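Local coordinates for tellurite resistance protein of COG3793 (Nostoc punctiforme, PDB 2OU3) that is of unknown precise function but binds zinc and an indole aldehyde and probably takes part in tellurite resistance, at residues S11-I14 / N15-G19; D77-L80 / E81-I84; E137-Y140 / Y141-A145. All coordinates share one frame; numbering follows the deposited sequence. Where two conformers were deposited one is given.

Contact 1 (S11-I14 / N15-G19). With I3A (1H-indole-3-carbaldehyde), chain E.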
ATOM      1  N   SER A  11      -3.225  11.155   1.569  1.00 16.52           N
ATOM      2  CA  SER A  11      -3.117  11.451   0.143  1.00 16.08           C
ATOM      3  C   SER A  11      -2.205  10.437  -0.550  1.00 15.25           C
ATOM      4  O   SER A  11      -2.495   9.977  -1.659  1.00 14.62           O
ATOM      5  CB  SER A  11      -2.519  12.847  -0.074  1.00 16.61           C
ATOM      6  OG  SER A  11      -3.344  13.847   0.454  1.00 24.22           O
ATOM      7  N   TRP A  12      -1.085  10.117   0.107  1.00 15.45           N
ATOM      8  CA  TRP A  12      -0.089   9.237  -0.488  1.00 15.69           C
ATOM      9  C   TRP A  12      -0.684   7.859  -0.670  1.00 14.19           C
ATOM     10  O   TRP A  12      -0.622   7.291  -1.757  1.00 14.79           O
ATOM     11  CB  TRP A  12       1.190   9.152   0.372  1.00 14.30           C
ATOM     12  CG  TRP A  12       2.298   8.357  -0.291  1.00 14.10           C
ATOM     13  CD1 TRP A  12       3.327   8.866  -0.985  1.00 16.15           C
ATOM     14  CD2 TRP A  12       2.461   6.950  -0.320  1.00 17.15           C
ATOM     15  NE1 TRP A  12       4.128   7.877  -1.460  1.00 16.59           N
ATOM     16  CE2 TRP A  12       3.616   6.681  -1.087  1.00 15.17           C
ATOM     17  CE3 TRP A  12       1.755   5.889   0.214  1.00 13.27           C
ATOM     18  CZ2 TRP A  12       4.091   5.395  -1.305  1.00 18.54           C
ATOM     19  CZ3 TRP A  12       2.217   4.622   0.001  1.00 14.84           C
ATOM     20  CH2 TRP A  12       3.351   4.380  -0.789  1.00 15.46           C
ATOM     21  N   ILE A  13      -1.291   7.319   0.386  1.00 13.92           N
ATOM     22  CA  ILE A  13      -1.814   5.966   0.334  0.50 14.55           C
ATOM     23  C   ILE A  13      -3.039   5.844  -0.585  1.00 14.10           C
ATOM     24  O   ILE A  13      -3.218   4.831  -1.282  1.00 14.22           O
ATOM     25  CB  ILE A  13      -2.102   5.441   1.780  0.50 15.80           C
ATOM     26  CG1 ILE A  13      -2.060   3.915   1.826  0.50 19.31           C
ATOM     27  CG2 ILE A  13      -3.419   5.995   2.338  0.50 16.47           C
ATOM     28  CD1 ILE A  13      -0.885   3.295   1.062  0.50 21.64           C
ATOM     29  N   ILE A  14      -3.891   6.865  -0.589  1.00 14.99           N
ATOM     30  CA  ILE A  14      -5.036   6.881  -1.502  1.00 14.17           C
ATOM     31  C   ILE A  14      -4.535   6.918  -2.932  1.00 14.47           C
ATOM     32  O   ILE A  14      -4.992   6.143  -3.788  1.00 16.07           O
ATOM     33  CB  ILE A  14      -5.955   8.073  -1.217  1.00 16.61           C
ATOM     34  CG1 ILE A  14      -6.781   7.787   0.008  1.00 15.43           C
ATOM     35  CG2 ILE A  14      -6.850   8.329  -2.420  1.00 18.95           C
ATOM     36  CD1 ILE A  14      -7.858   6.650  -0.197  1.00 16.66           C
ATOM     37  N   ASN A  15      -3.540   7.762  -3.192  1.00 13.26           N
ATOM     38  CA  ASN A  15      -2.939   7.775  -4.539  1.00 13.20           C
ATOM     39  C   ASN A  15      -2.264   6.431  -4.898  1.00 14.36           C
ATOM     40  O   ASN A  15      -2.360   5.945  -6.038  1.00 15.45           O
ATOM     41  CB  ASN A  15      -1.977   8.939  -4.707  1.00 13.57           C
ATOM     42  CG  ASN A  15      -1.377   8.988  -6.083  1.00 19.26           C
ATOM     43  OD1 ASN A  15      -0.282   8.451  -6.318  1.00 17.63           O
ATOM     44  ND2 ASN A  15      -2.108   9.568  -7.022  1.00 16.10           N
ATOM     45  N   TRP A  16      -1.583   5.836  -3.920  1.00 15.92           N
ATOM     46  CA  TRP A  16      -0.891   4.604  -4.137  1.00 14.58           C
ATOM     47  C   TRP A  16      -1.852   3.495  -4.616  1.00 14.72           C
ATOM     48  O   TRP A  16      -1.589   2.819  -5.618  1.00 13.94           O
ATOM     49  CB  TRP A  16      -0.131   4.155  -2.882  1.00 13.99           C
ATOM     50  CG  TRP A  16       0.532   2.829  -3.065  1.00 14.53           C
ATOM     51  CD1 TRP A  16       0.061   1.596  -2.626  1.00 17.13           C
ATOM     52  CD2 TRP A  16       1.725   2.550  -3.802  1.00 12.56           C
ATOM     53  NE1 TRP A  16       0.920   0.607  -3.022  1.00 16.38           N
ATOM     54  CE2 TRP A  16       1.939   1.158  -3.747  1.00 18.34           C
ATOM     55  CE3 TRP A  16       2.640   3.338  -4.502  1.00 16.06           C
ATOM     56  CZ2 TRP A  16       3.026   0.552  -4.374  1.00 17.39           C
ATOM     57  CZ3 TRP A  16       3.715   2.739  -5.104  1.00 22.14           C
ATOM     58  CH2 TRP A  16       3.918   1.363  -5.014  1.00 20.72           C
ATOM     59  N   PHE A  17      -2.949   3.296  -3.901  1.00 14.73           N
ATOM     60  CA  PHE A  17      -3.824   2.170  -4.213  1.00 12.57           C
ATOM     61  C   PHE A  17      -4.828   2.481  -5.321  1.00 13.24           C
ATOM     62  O   PHE A  17      -5.251   1.575  -6.043  1.00 14.21           O
ATOM     63  CB  PHE A  17      -4.591   1.746  -2.966  1.00 13.95           C
ATOM     64  CG  PHE A  17      -3.768   0.935  -2.011  1.00 17.37           C
ATOM     65  CD1 PHE A  17      -3.294  -0.312  -2.377  1.00 16.68           C
ATOM     66  CD2 PHE A  17      -3.481   1.406  -0.741  1.00 19.85           C
ATOM     67  CE1 PHE A  17      -2.557  -1.084  -1.490  1.00 19.89           C
ATOM     68  CE2 PHE A  17      -2.727   0.623   0.159  1.00 24.40           C
ATOM     69  CZ  PHE A  17      -2.270  -0.605  -0.227  1.00 16.41           C
ATOM     70  N   PHE A  18      -5.283   3.720  -5.399  1.00 12.75           N
ATOM     71  CA  PHE A  18      -6.404   4.028  -6.306  1.00 13.10           C
ATOM     72  C   PHE A  18      -6.089   5.015  -7.428  1.00 13.41           C
ATOM     73  O   PHE A  18      -6.907   5.157  -8.346  1.00 14.70           O
ATOM     74  CB  PHE A  18      -7.620   4.493  -5.515  1.00 12.02           C
ATOM     75  CG  PHE A  18      -7.985   3.556  -4.397  1.00 12.65           C
ATOM     76  CD1 PHE A  18      -8.528   2.321  -4.674  1.00 17.11           C
ATOM     77  CD2 PHE A  18      -7.634   3.858  -3.080  1.00 12.90           C
ATOM     78  CE1 PHE A  18      -8.808   1.426  -3.658  1.00 13.73           C
ATOM     79  CE2 PHE A  18      -7.934   2.981  -2.028  1.00 14.83           C
ATOM     80  CZ  PHE A  18      -8.488   1.754  -2.323  1.00 12.46           C
ATOM     81  N   GLY A  19      -4.939   5.689  -7.362  1.00 13.27           N
ATOM     82  CA  GLY A  19      -4.545   6.671  -8.375  1.00 14.33           C
ATOM     83  C   GLY A  19      -5.144   8.056  -8.202  1.00 14.69           C
ATOM     84  O   GLY A  19      -4.937   8.961  -9.042  1.00 13.64           O
TER
HETATM   85  O   I3A E 163     -12.424   5.711  -0.265  1.00 14.37           O
HETATM   86  C3' I3A E 163     -11.754   4.871  -0.861  1.00 13.87           C
HETATM   87  C3  I3A E 163     -12.093   4.605  -2.281  1.00  7.99           C
HETATM   88  C2  I3A E 163     -11.395   3.747  -3.086  1.00  8.30           C
HETATM   89  N   I3A E 163     -11.981   3.779  -4.331  1.00 11.03           N
HETATM   90  C8  I3A E 163     -13.032   4.623  -4.361  1.00 11.37           C
HETATM   91  C9  I3A E 163     -13.185   5.231  -3.033  1.00 10.31           C
HETATM   92  C4  I3A E 163     -14.182   6.187  -2.782  1.00 11.96           C
HETATM   93  C5  I3A E 163     -15.046   6.512  -3.800  1.00 11.86           C
HETATM   94  C6  I3A E 163     -14.917   5.950  -5.081  1.00 12.27           C
HETATM   95  C7  I3A E 163     -13.918   5.025  -5.342  1.00 11.93           C
HETATM   96  O   HOH W   1       1.469   7.526  -4.074  1.00 18.49           O
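Trp-12 and Trp-16 run alongside each other one helical turn apart, their planes nearly parallel at 4°. The rings are offset, with little overlap: the six-membered ring of Trp-12 and the five-membered ring of Trp-16 have centroids 5.1 Å apart. Trp-16 CB sits over a face of Trp-12 in a CH-pi contact, 4.1 Å from the centroid of the six-membered ring. Phe-18 has both faces occupied: C2 of the indole aldehyde stands 3.3 Å above the centre of one, and Phe-17 CB lies off-centre over the other. Trp-16 CD1 rests over the centre of the Phe-17 ring. Ile-13, which has two conformers, lies along Phe-17. Ile-14 CD1 touches Phe-18 CD2 at 4.0 Å. Both tryptophans have CG anti to the backbone N (chi1 -174° and 177°), which sends the two indoles out the same way. Helical bonds run beneath, among them Phe-18 N to Ile-14 O at 2.9 Å. One water donates to both Trp-12 O and Asn-15 OD1, while Asn-15 ND2 bonds Phe-20 O just past the helix end. Trp-12 also meets Trp-53 of the second subunit edge-to-face. The helix thus shows two aromatic sides: Trp-12 joins the aromatic packing with the second subunit, and Phe-18 offers a flat apolar wall to the bound indole.

Contact 2 (D77-L80 / E81-I84)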
ATOM      1  N   ASP A  77     -26.153  -6.805   4.022  1.00 26.60           N
ATOM      2  CA  ASP A  77     -27.285  -7.523   3.466  1.00 28.97           C
ATOM      3  C   ASP A  77     -28.154  -6.638   2.576  1.00 26.91           C
ATOM      4  O   ASP A  77     -29.276  -7.018   2.235  1.00 25.82           O
ATOM      5  CB  ASP A  77     -28.152  -8.095   4.608  1.00 30.70           C
ATOM      6  CG  ASP A  77     -27.399  -9.101   5.486  1.00 36.24           C
ATOM      7  OD1 ASP A  77     -26.467  -9.778   4.987  1.00 41.58           O
ATOM      8  OD2 ASP A  77     -27.767  -9.220   6.679  1.00 50.00           O
ATOM      9  N   GLU A  78     -27.637  -5.474   2.184  1.00 23.56           N
ATOM     10  CA  GLU A  78     -28.374  -4.553   1.304  1.00 22.07           C
ATOM     11  C   GLU A  78     -28.137  -4.897  -0.166  1.00 20.16           C
ATOM     12  O   GLU A  78     -27.239  -5.666  -0.478  1.00 17.48           O
ATOM     13  CB  GLU A  78     -27.932  -3.120   1.551  1.00 22.38           C
ATOM     14  CG  GLU A  78     -27.969  -2.726   3.025  1.00 26.40           C
ATOM     15  CD  GLU A  78     -27.701  -1.251   3.205  1.00 30.14           C
ATOM     16  OE1 GLU A  78     -26.517  -0.835   3.149  1.00 27.54           O
ATOM     17  OE2 GLU A  78     -28.695  -0.514   3.346  1.00 24.69           O
ATOM     18  N   ALA A  79     -28.948  -4.336  -1.068  1.00 17.76           N
ATOM     19  CA  ALA A  79     -28.761  -4.588  -2.492  1.00 17.68           C
ATOM     20  C   ALA A  79     -27.572  -3.756  -2.988  1.00 14.77           C
ATOM     21  O   ALA A  79     -27.500  -2.552  -2.749  1.00 16.51           O
ATOM     22  CB  ALA A  79     -30.037  -4.276  -3.276  1.00 17.87           C
ATOM     23  N   LEU A  80     -26.616  -4.408  -3.633  1.00 15.90           N
ATOM     24  CA  LEU A  80     -25.366  -3.758  -4.035  1.00 17.08           C
ATOM     25  C   LEU A  80     -25.627  -2.540  -4.927  1.00 15.42           C
ATOM     26  O   LEU A  80     -25.016  -1.485  -4.764  1.00 12.80           O
ATOM     27  CB  LEU A  80     -24.479  -4.756  -4.752  1.00 15.63           C
ATOM     28  CG  LEU A  80     -23.141  -4.274  -5.313  1.00 16.96           C
ATOM     29  CD1 LEU A  80     -22.221  -3.640  -4.290  1.00 15.42           C
ATOM     30  CD2 LEU A  80     -22.469  -5.477  -5.998  1.00 18.90           C
ATOM     31  N   GLU A  81     -26.564  -2.671  -5.855  1.00 15.63           N
ATOM     32  CA  GLU A  81     -26.888  -1.529  -6.733  1.00 16.75           C
ATOM     33  C   GLU A  81     -27.449  -0.332  -5.986  1.00 15.89           C
ATOM     34  O   GLU A  81     -27.285   0.812  -6.403  1.00 15.17           O
ATOM     35  CB  GLU A  81     -27.875  -1.951  -7.830  1.00 17.59           C
ATOM     36  CG  GLU A  81     -29.276  -2.373  -7.337  1.00 23.76           C
ATOM     37  CD  GLU A  81     -29.397  -3.868  -6.990  1.00 31.61           C
ATOM     38  OE1 GLU A  81     -28.365  -4.559  -6.804  1.00 17.77           O
ATOM     39  OE2 GLU A  81     -30.554  -4.336  -6.888  1.00 31.32           O
ATOM     40  N   GLU A  82     -28.169  -0.590  -4.900  1.00 15.52           N
ATOM     41  CA  GLU A  82     -28.698   0.496  -4.071  1.00 16.08           C
ATOM     42  C   GLU A  82     -27.591   1.168  -3.256  1.00 12.97           C
ATOM     43  O   GLU A  82     -27.592   2.382  -3.075  1.00 14.16           O
ATOM     44  CB  GLU A  82     -29.788  -0.004  -3.137  1.00 17.70           C
ATOM     45  CG  GLU A  82     -31.001  -0.596  -3.885  1.00 23.33           C
ATOM     46  CD  GLU A  82     -32.176  -0.923  -2.955  1.00 26.20           C
ATOM     47  OE1 GLU A  82     -32.095  -0.622  -1.737  1.00 40.16           O
ATOM     48  OE2 GLU A  82     -33.165  -1.514  -3.441  1.00 43.19           O
ATOM     49  N   VAL A  83     -26.651   0.382  -2.774  1.00 12.32           N
ATOM     50  CA  VAL A  83     -25.554   0.935  -2.016  1.00 13.22           C
ATOM     51  C   VAL A  83     -24.730   1.909  -2.875  1.00 12.32           C
ATOM     52  O   VAL A  83     -24.463   3.050  -2.460  1.00 14.08           O
ATOM     53  CB  VAL A  83     -24.706  -0.184  -1.391  1.00 10.72           C
ATOM     54  CG1 VAL A  83     -23.510   0.419  -0.622  1.00 10.98           C
ATOM     55  CG2 VAL A  83     -25.565  -1.001  -0.437  1.00 13.31           C
ATOM     56  N   ILE A  84     -24.327   1.458  -4.063  1.00 12.33           N
ATOM     57  CA  ILE A  84     -23.432   2.257  -4.908  1.00 12.17           C
ATOM     58  C   ILE A  84     -24.090   3.552  -5.343  1.00 11.80           C
ATOM     59  O   ILE A  84     -23.421   4.580  -5.479  1.00 12.08           O
ATOM     60  CB  ILE A  84     -22.820   1.475  -6.130  1.00 14.12           C
ATOM     61  CG1 ILE A  84     -23.883   1.166  -7.209  1.00 17.90           C
ATOM     62  CG2 ILE A  84     -22.080   0.206  -5.644  1.00 13.78           C
ATOM     63  CD1 ILE A  84     -23.324   0.778  -8.603  1.00 15.19           C
TER
HETATM   64  O   HOH W   2     -31.079  -2.609  -0.212  1.00 33.41           O
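Ala-79 is the N-cap of helix 80-84, and its carbonyl takes the first helical bond, from Val-83 N to Ala-79 O at 3.1 Å. A second, weak bond comes to the same oxygen from Glu-82 N. Ile-84 N repeats the pattern one residue on, bonding Leu-80 O nearly straight (168° at the hydrogen). A water ties the cap to the first turn: it accepts from Ala-79 N and donates to Glu-82 OE1 at 2.7 Å. Glu-81 folds back over the cap. A chi1 of 65° tucks its CG in over the backbone, and a second kink at the next bond brings OE2 to 3.6 Å from Ala-79 CB. Glu-78 lies across Val-83, roughly perpendicular to it, with OE1 3.7 Å from Val-83 CG2. That carboxylate is held by the hydroxyl of Tyr-74 and by a salt bridge to Arg-86. On the inner side Leu-80 CD1 meets Ile-84 CG2 at 4.1 Å. Leu-80 goes on to pack against helices 26-41 and 113-126, and Ile-84 against helices 26-41 and 94-106. This is the N-cap and single turn of a short amphipathic helix, acidic outside and aliphatic inside, within the all-helical TerB-family fold.

Contact 3 (E137-Y140 / Y141-A145)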
ATOM      1  N   GLU A 137      -9.351 -10.727 -11.791  1.00 15.31           N
ATOM      2  CA  GLU A 137      -8.865 -11.895 -11.048  1.00 16.24           C
ATOM      3  C   GLU A 137      -7.388 -12.153 -11.318  1.00 15.04           C
ATOM      4  O   GLU A 137      -6.616 -12.436 -10.402  1.00 18.09           O
ATOM      5  CB  GLU A 137      -9.652 -13.153 -11.363  1.00 16.64           C
ATOM      6  CG  GLU A 137     -11.089 -13.059 -10.933  1.00 27.45           C
ATOM      7  CD  GLU A 137     -11.740 -14.408 -10.665  1.00 35.79           C
ATOM      8  OE1 GLU A 137     -11.224 -15.443 -11.141  1.00 34.07           O
ATOM      9  OE2 GLU A 137     -12.789 -14.418  -9.969  1.00 45.39           O
ATOM     10  N   GLN A 138      -6.996 -12.054 -12.578  1.00 16.90           N
ATOM     11  CA  GLN A 138      -5.615 -12.256 -12.961  1.00 19.55           C
ATOM     12  C   GLN A 138      -4.717 -11.222 -12.313  1.00 15.91           C
ATOM     13  O   GLN A 138      -3.633 -11.564 -11.836  1.00 16.71           O
ATOM     14  CB  GLN A 138      -5.458 -12.210 -14.477  1.00 18.78           C
ATOM     15  CG  GLN A 138      -4.034 -12.408 -14.953  1.00 25.88           C
ATOM     16  CD  GLN A 138      -3.935 -12.379 -16.471  1.00 28.03           C
ATOM     17  OE1 GLN A 138      -4.110 -11.327 -17.100  1.00 40.56           O
ATOM     18  NE2 GLN A 138      -3.650 -13.536 -17.065  1.00 39.83           N
ATOM     19  N   LEU A 139      -5.163  -9.971 -12.326  1.00 17.29           N
ATOM     20  CA  LEU A 139      -4.430  -8.899 -11.694  1.00 17.86           C
ATOM     21  C   LEU A 139      -4.197  -9.200 -10.185  1.00 15.75           C
ATOM     22  O   LEU A 139      -3.072  -9.092  -9.701  1.00 14.34           O
ATOM     23  CB  LEU A 139      -5.161  -7.599 -11.880  1.00 15.40           C
ATOM     24  CG  LEU A 139      -4.489  -6.383 -11.242  1.00 21.51           C
ATOM     25  CD1 LEU A 139      -3.181  -6.042 -11.951  1.00 22.79           C
ATOM     26  CD2 LEU A 139      -5.456  -5.226 -11.267  1.00 23.90           C
ATOM     27  N   TYR A 140      -5.257  -9.597  -9.485  1.00 15.46           N
ATOM     28  CA  TYR A 140      -5.148 -10.099  -8.117  1.00 14.32           C
ATOM     29  C   TYR A 140      -4.026 -11.156  -8.003  1.00 15.55           C
ATOM     30  O   TYR A 140      -3.129 -11.074  -7.130  1.00 14.02           O
ATOM     31  CB  TYR A 140      -6.477 -10.688  -7.613  1.00 13.62           C
ATOM     32  CG  TYR A 140      -6.207 -11.582  -6.442  1.00 16.37           C
ATOM     33  CD1 TYR A 140      -5.860 -11.037  -5.226  1.00 21.15           C
ATOM     34  CD2 TYR A 140      -6.161 -12.960  -6.577  1.00 22.71           C
ATOM     35  CE1 TYR A 140      -5.521 -11.809  -4.170  1.00 16.79           C
ATOM     36  CE2 TYR A 140      -5.817 -13.761  -5.487  1.00 21.54           C
ATOM     37  CZ  TYR A 140      -5.490 -13.165  -4.300  1.00 23.07           C
ATOM     38  OH  TYR A 140      -5.131 -13.895  -3.206  1.00 21.86           O
ATOM     39  N   TYR A 141      -4.078 -12.192  -8.831  1.00 16.07           N
ATOM     40  CA  TYR A 141      -3.104 -13.291  -8.651  1.00 17.69           C
ATOM     41  C   TYR A 141      -1.689 -12.774  -8.837  1.00 16.02           C
ATOM     42  O   TYR A 141      -0.791 -13.172  -8.109  1.00 15.31           O
ATOM     43  CB  TYR A 141      -3.361 -14.480  -9.573  1.00 21.70           C
ATOM     44  CG  TYR A 141      -4.511 -15.346  -9.104  1.00 23.22           C
ATOM     45  CD1 TYR A 141      -4.401 -16.122  -7.951  1.00 34.34           C
ATOM     46  CD2 TYR A 141      -5.710 -15.391  -9.818  1.00 34.44           C
ATOM     47  CE1 TYR A 141      -5.467 -16.916  -7.523  1.00 36.30           C
ATOM     48  CE2 TYR A 141      -6.770 -16.174  -9.399  1.00 30.69           C
ATOM     49  CZ  TYR A 141      -6.648 -16.925  -8.261  1.00 31.12           C
ATOM     50  OH  TYR A 141      -7.706 -17.697  -7.879  1.00 40.27           O
ATOM     51  N   TYR A 142      -1.507 -11.923  -9.840  1.00 17.18           N
ATOM     52  CA  TYR A 142      -0.198 -11.321 -10.123  1.00 18.12           C
ATOM     53  C   TYR A 142       0.267 -10.394  -9.002  1.00 17.98           C
ATOM     54  O   TYR A 142       1.444 -10.402  -8.633  1.00 16.92           O
ATOM     55  CB  TYR A 142      -0.245 -10.537 -11.422  1.00 22.48           C
ATOM     56  CG  TYR A 142       0.042 -11.354 -12.658  1.00 31.46           C
ATOM     57  CD1 TYR A 142      -0.952 -12.126 -13.247  1.00 44.49           C
ATOM     58  CD2 TYR A 142       1.305 -11.349 -13.246  1.00 39.72           C
ATOM     59  CE1 TYR A 142      -0.714 -12.886 -14.392  1.00 41.91           C
ATOM     60  CE2 TYR A 142       1.557 -12.102 -14.399  1.00 43.26           C
ATOM     61  CZ  TYR A 142       0.534 -12.870 -14.958  1.00 42.86           C
ATOM     62  OH  TYR A 142       0.746 -13.619 -16.091  1.00 44.57           O
ATOM     63  N   GLU A 143      -0.646  -9.579  -8.479  1.00 16.42           N
ATOM     64  CA  GLU A 143      -0.313  -8.676  -7.375  1.00 17.37           C
ATOM     65  C   GLU A 143       0.089  -9.459  -6.113  1.00 16.56           C
ATOM     66  O   GLU A 143       1.112  -9.166  -5.485  1.00 14.58           O
ATOM     67  CB  GLU A 143      -1.471  -7.745  -7.084  1.00 17.62           C
ATOM     68  CG  GLU A 143      -1.645  -6.613  -8.068  1.00 22.97           C
ATOM     69  CD  GLU A 143      -2.914  -5.733  -7.782  1.00 25.45           C
ATOM     70  OE1 GLU A 143      -3.860  -6.151  -7.057  1.00 27.78           O
ATOM     71  OE2 GLU A 143      -2.998  -4.640  -8.379  1.00 29.26           O
ATOM     72  N   ALA A 144      -0.679 -10.495  -5.803  1.00 14.69           N
ATOM     73  CA  ALA A 144      -0.432 -11.347  -4.638  1.00 15.24           C
ATOM     74  C   ALA A 144       0.916 -12.045  -4.776  1.00 14.94           C
ATOM     75  O   ALA A 144       1.716 -12.059  -3.856  1.00 15.04           O
ATOM     76  CB  ALA A 144      -1.571 -12.352  -4.480  1.00 10.65           C
ATOM     77  N   ALA A 145       1.176 -12.580  -5.966  1.00 14.60           N
ATOM     78  CA  ALA A 145       2.442 -13.264  -6.259  1.00 15.70           C
ATOM     79  C   ALA A 145       3.673 -12.349  -6.191  1.00 15.19           C
ATOM     80  O   ALA A 145       4.728 -12.732  -5.689  1.00 15.86           O
ATOM     81  CB  ALA A 145       2.348 -13.945  -7.636  1.00 16.96           C
TER
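Two turns of the long helix 130-154 make up this contact, and they carry a run of three consecutive tyrosines, of which the first two meet. Tyr-140 turns an edge to the face of Tyr-141 in a T-shaped pair, with centroids 5.0 Å apart and planes at 63°. CG of Tyr-140 stands anti to the backbone N (chi1 161°) while that of Tyr-141 lies beside its own N, and this difference lets neighbouring rings meet. A turn later the methyl of Ala-144 packs 4.0 Å from Tyr-140 CE1. Gln-138 runs alongside Tyr-142, its CG 3.4 Å from Tyr-142 CE1 and its amide plane 82° from the ring. The backbone is regular helix throughout, with Ala-144 N bonded to Tyr-140 O at 2.8 Å. Glu-137 forms a salt bridge with Arg-120, and the Tyr-141 hydroxyl is hydrogen-bonded to Lys-116. Glu-143 bonds Trp-103 through OE1 and makes a salt bridge to Arg-150 of the second subunit through OE2. Tyr-140 meets Trp-103 edge-to-face, so one side packs on helices 94-106 and 113-126 and reaches the second subunit, while Gln-138 and Tyr-142 are exposed.

In the fold
The three contacts follow one another along the chain and do not touch. Contacts 1 and 3 are the closest pair, with nearest atoms about 7 Å apart and centres 19 Å apart. Both reach the second subunit, and Arg-150 of that subunit serves both: it bonds Phe-17 O of contact 1 and Glu-143 of contact 3. Contact 2 lies apart, about 13 Å from contact 1 and 14 Å from contact 3 at the nearest atoms, and across the chain's centre from contact 3. Contact 1 supplies Phe-18 to an indole aldehyde pocket. The Ile-84 side chain of contact 2 is about 9 Å from the same ligand, and Tyr-140 of contact 3 about 9 Å from a zinc ion.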